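Side-chain contacts in PilX (Neisseria meningitidis, PDB 2OPE), which is a minor pilin of type IV pili that probably modulates their virulence properties, among them bacterial aggregation and adhesion: residues N21-F26 against S40-F45; V61-V66 against R72-V77. All blocks are in the same frame, centred on the assembly; numbering follows the deposited sequence.

Contact 1: N21-F26 against S40-F45; sequences NISKQF and SKLERF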
ATOM      1  N   ASN A  21      -0.545   6.624   7.547  1.00 45.40           N
ATOM      2  CA  ASN A  21      -0.793   7.444   8.722  1.00 46.44           C
ATOM      3  C   ASN A  21      -1.449   8.784   8.361  1.00 45.70           C
ATOM      4  O   ASN A  21      -2.319   9.271   9.081  1.00 46.51           O
ATOM      5  CB  ASN A  21       0.492   7.646   9.535  1.00 45.71           C
ATOM      6  CG  ASN A  21       0.860   6.431  10.308  1.00 47.56           C
ATOM      7  OD1 ASN A  21       0.008   5.589  10.558  1.00 49.32           O
ATOM      8  ND2 ASN A  21       2.118   6.330  10.736  1.00 48.94           N
ATOM      9  N   ILE A  22      -1.033   9.374   7.248  1.00 43.87           N
ATOM     10  CA  ILE A  22      -1.663  10.587   6.796  1.00 44.44           C
ATOM     11  C   ILE A  22      -3.090  10.340   6.295  1.00 47.16           C
ATOM     12  O   ILE A  22      -3.945  11.195   6.461  1.00 48.30           O
ATOM     13  CB  ILE A  22      -0.870  11.185   5.656  1.00 44.57           C
ATOM     14  CG1 ILE A  22       0.532  11.613   6.140  1.00 43.71           C
ATOM     15  CG2 ILE A  22      -1.639  12.374   5.002  1.00 43.50           C
ATOM     16  CD1 ILE A  22       1.314  12.273   5.022  1.00 41.58           C
ATOM     17  N   SER A  23      -3.319   9.207   5.613  1.00 46.36           N
ATOM     18  CA  SER A  23      -4.635   8.831   5.198  1.00 46.52           C
ATOM     19  C   SER A  23      -5.576   8.699   6.386  1.00 45.74           C
ATOM     20  O   SER A  23      -6.704   9.185   6.361  1.00 43.93           O
ATOM     21  CB  SER A  23      -4.598   7.505   4.412  1.00 47.66           C
ATOM     22  OG  SER A  23      -3.827   7.665   3.209  1.00 48.47           O
ATOM     23  N   LYS A  24      -5.117   8.017   7.420  1.00 46.35           N
ATOM     24  CA  LYS A  24      -5.958   7.763   8.570  1.00 46.84           C
ATOM     25  C   LYS A  24      -6.305   9.087   9.301  1.00 46.16           C
ATOM     26  O   LYS A  24      -7.443   9.343   9.652  1.00 43.44           O
ATOM     27  CB  LYS A  24      -5.230   6.768   9.473  1.00 48.69           C
ATOM     28  CG  LYS A  24      -5.583   6.804  10.970  1.00 50.20           C
ATOM     29  CD  LYS A  24      -4.815   5.731  11.776  1.00 49.73           C
ATOM     30  CE  LYS A  24      -5.444   5.445  13.199  1.00 50.62           C
ATOM     31  NZ  LYS A  24      -4.927   4.139  13.808  1.00 51.38           N
ATOM     32  N   GLN A  25      -5.310   9.942   9.489  1.00 46.57           N
ATOM     33  CA  GLN A  25      -5.420  11.063  10.424  1.00 46.92           C
ATOM     34  C   GLN A  25      -5.970  12.320   9.718  1.00 46.72           C
ATOM     35  O   GLN A  25      -6.510  13.195  10.365  1.00 45.02           O
ATOM     36  CB  GLN A  25      -4.036  11.378  10.990  1.00 46.98           C
ATOM     37  CG  GLN A  25      -3.448  10.269  11.822  1.00 50.38           C
ATOM     38  CD  GLN A  25      -4.329   9.895  13.046  1.00 52.13           C
ATOM     39  OE1 GLN A  25      -5.006  10.733  13.647  1.00 53.52           O
ATOM     40  NE2 GLN A  25      -4.331   8.630  13.379  1.00 51.02           N
ATOM     41  N   PHE A  26      -5.799  12.395   8.394  1.00 44.75           N
ATOM     42  CA  PHE A  26      -6.269  13.530   7.633  1.00 46.13           C
ATOM     43  C   PHE A  26      -7.428  13.182   6.713  1.00 46.91           C
ATOM     44  O   PHE A  26      -8.171  14.060   6.332  1.00 50.61           O
ATOM     45  CB  PHE A  26      -5.111  14.219   6.851  1.00 44.75           C
ATOM     46  CG  PHE A  26      -4.107  14.900   7.776  1.00 45.88           C
ATOM     47  CD1 PHE A  26      -4.288  16.229   8.182  1.00 45.43           C
ATOM     48  CD2 PHE A  26      -3.030  14.204   8.303  1.00 44.91           C
ATOM     49  CE1 PHE A  26      -3.398  16.834   9.043  1.00 44.07           C
ATOM     50  CE2 PHE A  26      -2.128  14.831   9.162  1.00 43.21           C
ATOM     51  CZ  PHE A  26      -2.303  16.127   9.511  1.00 43.58           C
ATOM     52  N   SER A  40     -12.828   8.803  -2.941  1.00 48.38           N
ATOM     53  CA  SER A  40     -12.072   9.464  -4.011  1.00 49.02           C
ATOM     54  C   SER A  40     -10.911  10.278  -3.480  1.00 46.74           C
ATOM     55  O   SER A  40      -9.864  10.343  -4.115  1.00 44.97           O
ATOM     56  CB  SER A  40     -12.955  10.294  -4.982  1.00 49.95           C
ATOM     57  OG  SER A  40     -13.945  11.009  -4.298  1.00 51.85           O
ATOM     58  N   LYS A  41     -11.097  10.920  -2.331  1.00 47.02           N
ATOM     59  CA  LYS A  41      -9.950  11.551  -1.644  1.00 46.52           C
ATOM     60  C   LYS A  41      -8.807  10.560  -1.368  1.00 47.11           C
ATOM     61  O   LYS A  41      -7.655  10.839  -1.718  1.00 48.29           O
ATOM     62  CB  LYS A  41     -10.382  12.274  -0.377  1.00 46.90           C
ATOM     63  CG  LYS A  41     -11.051  13.648  -0.628  1.00 46.75           C
ATOM     64  CD  LYS A  41     -11.408  14.281   0.705  1.00 47.27           C
ATOM     65  CE  LYS A  41     -12.164  15.640   0.585  1.00 46.37           C
ATOM     66  NZ  LYS A  41     -12.664  16.083   1.938  1.00 44.82           N
ATOM     67  N   LEU A  42      -9.104   9.381  -0.833  1.00 45.46           N
ATOM     68  CA  LEU A  42      -8.028   8.420  -0.631  1.00 46.71           C
ATOM     69  C   LEU A  42      -7.286   8.134  -1.927  1.00 47.04           C
ATOM     70  O   LEU A  42      -6.050   8.128  -1.964  1.00 48.02           O
ATOM     71  CB  LEU A  42      -8.566   7.099  -0.045  1.00 45.57           C
ATOM     72  CG  LEU A  42      -8.943   7.195   1.444  1.00 45.68           C
ATOM     73  CD1 LEU A  42      -9.883   6.050   1.845  1.00 45.86           C
ATOM     74  CD2 LEU A  42      -7.706   7.260   2.347  1.00 44.08           C
ATOM     75  N   GLU A  43      -8.062   7.874  -2.985  1.00 47.04           N
ATOM     76  CA  GLU A  43      -7.553   7.546  -4.324  1.00 45.11           C
ATOM     77  C   GLU A  43      -6.702   8.668  -4.924  1.00 45.12           C
ATOM     78  O   GLU A  43      -5.659   8.407  -5.502  1.00 47.97           O
ATOM     79  CB  GLU A  43      -8.722   7.115  -5.262  1.00 42.82           C
ATOM     80  CG  GLU A  43      -9.439   5.817  -4.788  1.00 42.87           C
ATOM     81  CD  GLU A  43     -10.694   5.470  -5.591  1.00 44.34           C
ATOM     82  OE1 GLU A  43     -11.224   6.330  -6.324  1.00 44.09           O
ATOM     83  OE2 GLU A  43     -11.165   4.315  -5.499  1.00 44.59           O
ATOM     84  N   ARG A  44      -7.145   9.910  -4.819  1.00 45.57           N
ATOM     85  CA  ARG A  44      -6.343  11.043  -5.303  1.00 46.06           C
ATOM     86  C   ARG A  44      -5.090  11.220  -4.487  1.00 45.19           C
ATOM     87  O   ARG A  44      -4.031  11.472  -5.028  1.00 46.84           O
ATOM     88  CB  ARG A  44      -7.142  12.341  -5.231  1.00 47.26           C
ATOM     89  CG  ARG A  44      -7.619  12.806  -6.555  1.00 51.46           C
ATOM     90  CD  ARG A  44      -8.496  14.012  -6.414  1.00 53.01           C
ATOM     91  NE  ARG A  44      -9.695  13.663  -5.666  1.00 54.36           N
ATOM     92  CZ  ARG A  44     -10.866  13.434  -6.242  1.00 55.91           C
ATOM     93  NH1 ARG A  44     -11.927  13.128  -5.491  1.00 56.35           N
ATOM     94  NH2 ARG A  44     -10.976  13.538  -7.573  1.00 55.70           N
ATOM     95  N   PHE A  45      -5.218  11.136  -3.168  1.00 45.40           N
ATOM     96  CA  PHE A  45      -4.092  11.413  -2.308  1.00 46.78           C
ATOM     97  C   PHE A  45      -3.003  10.376  -2.543  1.00 47.68           C
ATOM     98  O   PHE A  45      -1.869  10.709  -2.837  1.00 46.66           O
ATOM     99  CB  PHE A  45      -4.454  11.422  -0.817  1.00 45.82           C
ATOM    100  CG  PHE A  45      -3.232  11.507   0.055  1.00 46.14           C
ATOM    101  CD1 PHE A  45      -2.888  10.463   0.933  1.00 45.77           C
ATOM    102  CD2 PHE A  45      -2.348  12.549  -0.111  1.00 43.91           C
ATOM    103  CE1 PHE A  45      -1.726  10.536   1.695  1.00 44.25           C
ATOM    104  CE2 PHE A  45      -1.185  12.623   0.644  1.00 44.75           C
ATOM    105  CZ  PHE A  45      -0.872  11.615   1.545  1.00 44.83           C
TER
HETATM  106  O   HOH W   1     -10.281  15.636   4.039  1.00 48.49           O
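With its CG anti to the backbone N (chi1 171°), F45 reaches from helix 35-48 toward helix 5-28, and its ring meets I22 and S23 there. In I22 a chi1 of -64° sets CG1 beside the backbone N and leaves CG2 anti to it, and CG2 does the touching: I22 CG2 lies 3.6 Å from F45 CZ, approaching the ring obliquely, and the two side chains cross at about a right angle. S23 comes to the ring's edge, near its plane, with S23 OG 3.7 Å from F45 CD1. This hydroxyl is buried but satisfied, since it hydrogen-bonds to the carbonyl O of I19 one turn earlier in its own helix. One turn before F45, L42 adds a methyl contact, its CD2 3.7 Å from S23 CB. No direct hydrogen bond joins the two segments. A water accepts a bond from K41 NZ at 3.2 Å and gives a weak one to F26 O, while K41 also forms a salt bridge with D33. The segment axes are 11.0 Å apart at closest approach and run roughly antiparallel, with 148° between their directions. L42 and F45 also touch I27 of helix 5-28, and strands 59-65 and 74-80 pack beneath this helix pair.

Contact 2: V61-V66 against R72-V77; sequences VSVHFV and RAYSLV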
ATOM      1  N   VAL A  61       2.375   2.846  -5.799  1.00 47.40           N
ATOM      2  CA  VAL A  61       1.530   2.599  -4.644  1.00 46.72           C
ATOM      3  C   VAL A  61       0.049   2.900  -4.974  1.00 47.35           C
ATOM      4  O   VAL A  61      -0.278   3.922  -5.599  1.00 45.89           O
ATOM      5  CB  VAL A  61       2.072   3.370  -3.402  1.00 45.89           C
ATOM      6  CG1 VAL A  61       1.128   3.268  -2.236  1.00 46.14           C
ATOM      7  CG2 VAL A  61       3.440   2.820  -3.017  1.00 42.83           C
ATOM      8  N   SER A  62      -0.856   1.989  -4.596  1.00 47.32           N
ATOM      9  CA  SER A  62      -2.283   2.208  -4.889  1.00 45.71           C
ATOM     10  C   SER A  62      -3.098   1.791  -3.674  1.00 44.90           C
ATOM     11  O   SER A  62      -2.578   1.042  -2.854  1.00 43.97           O
ATOM     12  CB  SER A  62      -2.692   1.430  -6.135  1.00 44.61           C
ATOM     13  OG  SER A  62      -2.272   0.070  -6.010  1.00 46.43           O
ATOM     14  N   VAL A  63      -4.349   2.269  -3.575  1.00 43.94           N
ATOM     15  CA  VAL A  63      -5.270   2.015  -2.431  1.00 44.80           C
ATOM     16  C   VAL A  63      -6.500   1.219  -2.954  1.00 47.33           C
ATOM     17  O   VAL A  63      -6.973   1.404  -4.094  1.00 48.64           O
ATOM     18  CB  VAL A  63      -5.700   3.374  -1.711  1.00 43.81           C
ATOM     19  CG1 VAL A  63      -6.427   4.304  -2.702  1.00 45.47           C
ATOM     20  CG2 VAL A  63      -6.560   3.163  -0.532  1.00 40.38           C
ATOM     21  N   HIS A  64      -6.993   0.290  -2.152  1.00 47.63           N
ATOM     22  CA  HIS A  64      -7.985  -0.656  -2.646  1.00 46.95           C
ATOM     23  C   HIS A  64      -9.086  -0.842  -1.627  1.00 45.95           C
ATOM     24  O   HIS A  64      -8.862  -0.690  -0.445  1.00 47.81           O
ATOM     25  CB  HIS A  64      -7.280  -1.982  -3.016  1.00 48.46           C
ATOM     26  CG  HIS A  64      -6.151  -1.791  -3.996  1.00 49.88           C
ATOM     27  ND1 HIS A  64      -6.316  -1.918  -5.363  1.00 47.90           N
ATOM     28  CD2 HIS A  64      -4.858  -1.397  -3.805  1.00 50.05           C
ATOM     29  CE1 HIS A  64      -5.166  -1.653  -5.966  1.00 48.42           C
ATOM     30  NE2 HIS A  64      -4.264  -1.336  -5.047  1.00 47.96           N
ATOM     31  N   PHE A  65     -10.278  -1.145  -2.097  1.00 46.23           N
ATOM     32  CA  PHE A  65     -11.478  -1.177  -1.285  1.00 46.46           C
ATOM     33  C   PHE A  65     -12.241  -2.448  -1.580  1.00 47.97           C
ATOM     34  O   PHE A  65     -12.447  -2.821  -2.736  1.00 49.68           O
ATOM     35  CB  PHE A  65     -12.373   0.025  -1.639  1.00 45.37           C
ATOM     36  CG  PHE A  65     -11.688   1.342  -1.476  1.00 45.94           C
ATOM     37  CD1 PHE A  65     -11.700   1.991  -0.234  1.00 44.85           C
ATOM     38  CD2 PHE A  65     -10.973   1.908  -2.536  1.00 44.39           C
ATOM     39  CE1 PHE A  65     -11.015   3.183  -0.054  1.00 45.82           C
ATOM     40  CE2 PHE A  65     -10.307   3.089  -2.377  1.00 45.46           C
ATOM     41  CZ  PHE A  65     -10.307   3.738  -1.130  1.00 45.49           C
ATOM     42  N   VAL A  66     -12.706  -3.115  -0.554  1.00 49.25           N
ATOM     43  CA  VAL A  66     -13.575  -4.233  -0.817  1.00 50.09           C
ATOM     44  C   VAL A  66     -14.969  -3.702  -1.078  1.00 49.45           C
ATOM     45  O   VAL A  66     -15.669  -4.177  -1.974  1.00 50.09           O
ATOM     46  CB  VAL A  66     -13.556  -5.234   0.341  1.00 51.01           C
ATOM     47  CG1 VAL A  66     -14.730  -6.250   0.222  1.00 51.74           C
ATOM     48  CG2 VAL A  66     -12.215  -5.962   0.316  1.00 51.52           C
ATOM     49  N   ARG A  72     -13.176   3.276   4.934  1.00 45.31           N
ATOM     50  CA  ARG A  72     -12.196   3.282   6.018  1.00 45.24           C
ATOM     51  C   ARG A  72     -11.481   1.958   6.138  1.00 47.09           C
ATOM     52  O   ARG A  72     -10.379   1.902   6.711  1.00 48.84           O
ATOM     53  CB  ARG A  72     -12.855   3.657   7.343  1.00 45.07           C
ATOM     54  CG  ARG A  72     -13.363   5.122   7.354  1.00 45.52           C
ATOM     55  CD  ARG A  72     -14.028   5.520   8.668  1.00 46.19           C
ATOM     56  NE  ARG A  72     -14.092   6.972   8.724  1.00 46.82           N
ATOM     57  CZ  ARG A  72     -15.058   7.669   8.163  1.00 46.80           C
ATOM     58  NH1 ARG A  72     -15.046   8.987   8.211  1.00 47.68           N
ATOM     59  NH2 ARG A  72     -16.031   7.040   7.542  1.00 47.98           N
ATOM     60  N   ALA A  73     -12.115   0.886   5.632  1.00 46.36           N
ATOM     61  CA  ALA A  73     -11.450  -0.413   5.431  1.00 44.79           C
ATOM     62  C   ALA A  73     -10.850  -0.439   4.041  1.00 44.98           C
ATOM     63  O   ALA A  73     -11.553  -0.730   3.067  1.00 46.39           O
ATOM     64  CB  ALA A  73     -12.410  -1.529   5.558  1.00 43.09           C
ATOM     65  N   TYR A  74      -9.574  -0.105   3.929  1.00 43.73           N
ATOM     66  CA  TYR A  74      -8.883  -0.180   2.636  1.00 43.81           C
ATOM     67  C   TYR A  74      -7.531  -0.845   2.914  1.00 44.40           C
ATOM     68  O   TYR A  74      -7.137  -1.031   4.060  1.00 43.94           O
ATOM     69  CB  TYR A  74      -8.683   1.209   1.986  1.00 43.68           C
ATOM     70  CG  TYR A  74      -7.819   2.152   2.864  1.00 44.53           C
ATOM     71  CD1 TYR A  74      -6.422   2.011   2.896  1.00 44.36           C
ATOM     72  CD2 TYR A  74      -8.402   3.119   3.698  1.00 43.54           C
ATOM     73  CE1 TYR A  74      -5.628   2.809   3.687  1.00 43.82           C
ATOM     74  CE2 TYR A  74      -7.598   3.937   4.507  1.00 44.26           C
ATOM     75  CZ  TYR A  74      -6.192   3.764   4.501  1.00 43.63           C
ATOM     76  OH  TYR A  74      -5.351   4.494   5.326  1.00 41.25           O
ATOM     77  N   SER A  75      -6.831  -1.186   1.852  1.00 45.51           N
ATOM     78  CA  SER A  75      -5.452  -1.602   1.938  1.00 46.22           C
ATOM     79  C   SER A  75      -4.602  -0.848   0.909  1.00 46.69           C
ATOM     80  O   SER A  75      -5.105  -0.347  -0.103  1.00 47.60           O
ATOM     81  CB  SER A  75      -5.365  -3.090   1.708  1.00 45.00           C
ATOM     82  OG  SER A  75      -5.881  -3.392   0.464  1.00 42.99           O
ATOM     83  N   LEU A  76      -3.316  -0.747   1.197  1.00 45.72           N
ATOM     84  CA  LEU A  76      -2.380  -0.171   0.283  1.00 44.19           C
ATOM     85  C   LEU A  76      -1.552  -1.289  -0.303  1.00 43.83           C
ATOM     86  O   LEU A  76      -1.092  -2.170   0.409  1.00 43.11           O
ATOM     87  CB  LEU A  76      -1.472   0.819   1.012  1.00 45.66           C
ATOM     88  CG  LEU A  76      -2.120   2.009   1.705  1.00 47.04           C
ATOM     89  CD1 LEU A  76      -1.063   2.779   2.570  1.00 48.12           C
ATOM     90  CD2 LEU A  76      -2.747   2.915   0.671  1.00 47.00           C
ATOM     91  N   VAL A  77      -1.348  -1.242  -1.610  1.00 43.67           N
ATOM     92  CA  VAL A  77      -0.489  -2.199  -2.307  1.00 43.60           C
ATOM     93  C   VAL A  77       0.755  -1.461  -2.872  1.00 44.09           C
ATOM     94  O   VAL A  77       0.650  -0.420  -3.493  1.00 44.35           O
ATOM     95  CB  VAL A  77      -1.321  -2.906  -3.424  1.00 43.95           C
ATOM     96  CG1 VAL A  77      -0.499  -3.779  -4.292  1.00 43.02           C
ATOM     97  CG2 VAL A  77      -2.467  -3.704  -2.803  1.00 43.12           C
TER
HETATM   98  O   HOH W   2       0.216  -0.537  -6.718  1.00 39.83           O
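V63 and L76 face each other as a non-hydrogen-bonded pair in an antiparallel beta hairpin, the first two strands of the five-stranded sheet. Backbone bonding comes from the flanking pairs. S62 and V77 exchange two bonds, V77 N to S62 O being 2.9 Å and nearly straight at 169°. H64 and S75 exchange two more, with H64 N donating to S75 O at a more bent 141°. CA-H...O contacts run alongside these bonds, among them V63 CA to S75 O.

Apolar contacts gather on the face bearing V63, F65, Y74 and L76, which packs against helices 5-28 and 35-48. V63 CG2 lies 3.6 Å from Y74 CD1, V63 CB touches L76 CD2, and F65 CE1 approaches Y74 CB at 3.7 Å. The Y74 hydroxyl is held by N20 of helix 5-28.

On the other face, bearing S62, H64, S75 and V77, polar and apolar groups mix. The imidazole of H64 crosses V77 at about a right angle, its CD2 3.5 Å from V77 CG2. S62 OG, placed between its backbone N and carbonyl carbon (chi1 51°), turns to H64 NE2 at 2.6 Å, helping to orient the imidazole; a water 2.7 Å from S62 OG donates to V77 O.

How the contacts relate
The two contacts follow one another along the chain: contact 1 pairs helix 5-28 with helix 35-48, and contact 2 then forms the hairpin of strands 59-65 and 74-80. Their centres are about 10 Å apart, and they touch directly through L42, S23 and E43 of contact 1. L42 CD1 lies 3.6 Å from F65 CE1 and 3.8 Å from Y74 CD2, S23 CB packs on Y74 OH, and E43 meets F65. With V63 on V46 and L76 on M16 as well, the helix pair rests on this face of the hairpin, at the sheet edge formed within this chain by strand 59-65. Such packing of helices against an antiparallel sheet is expected of a type IV pilin globular domain.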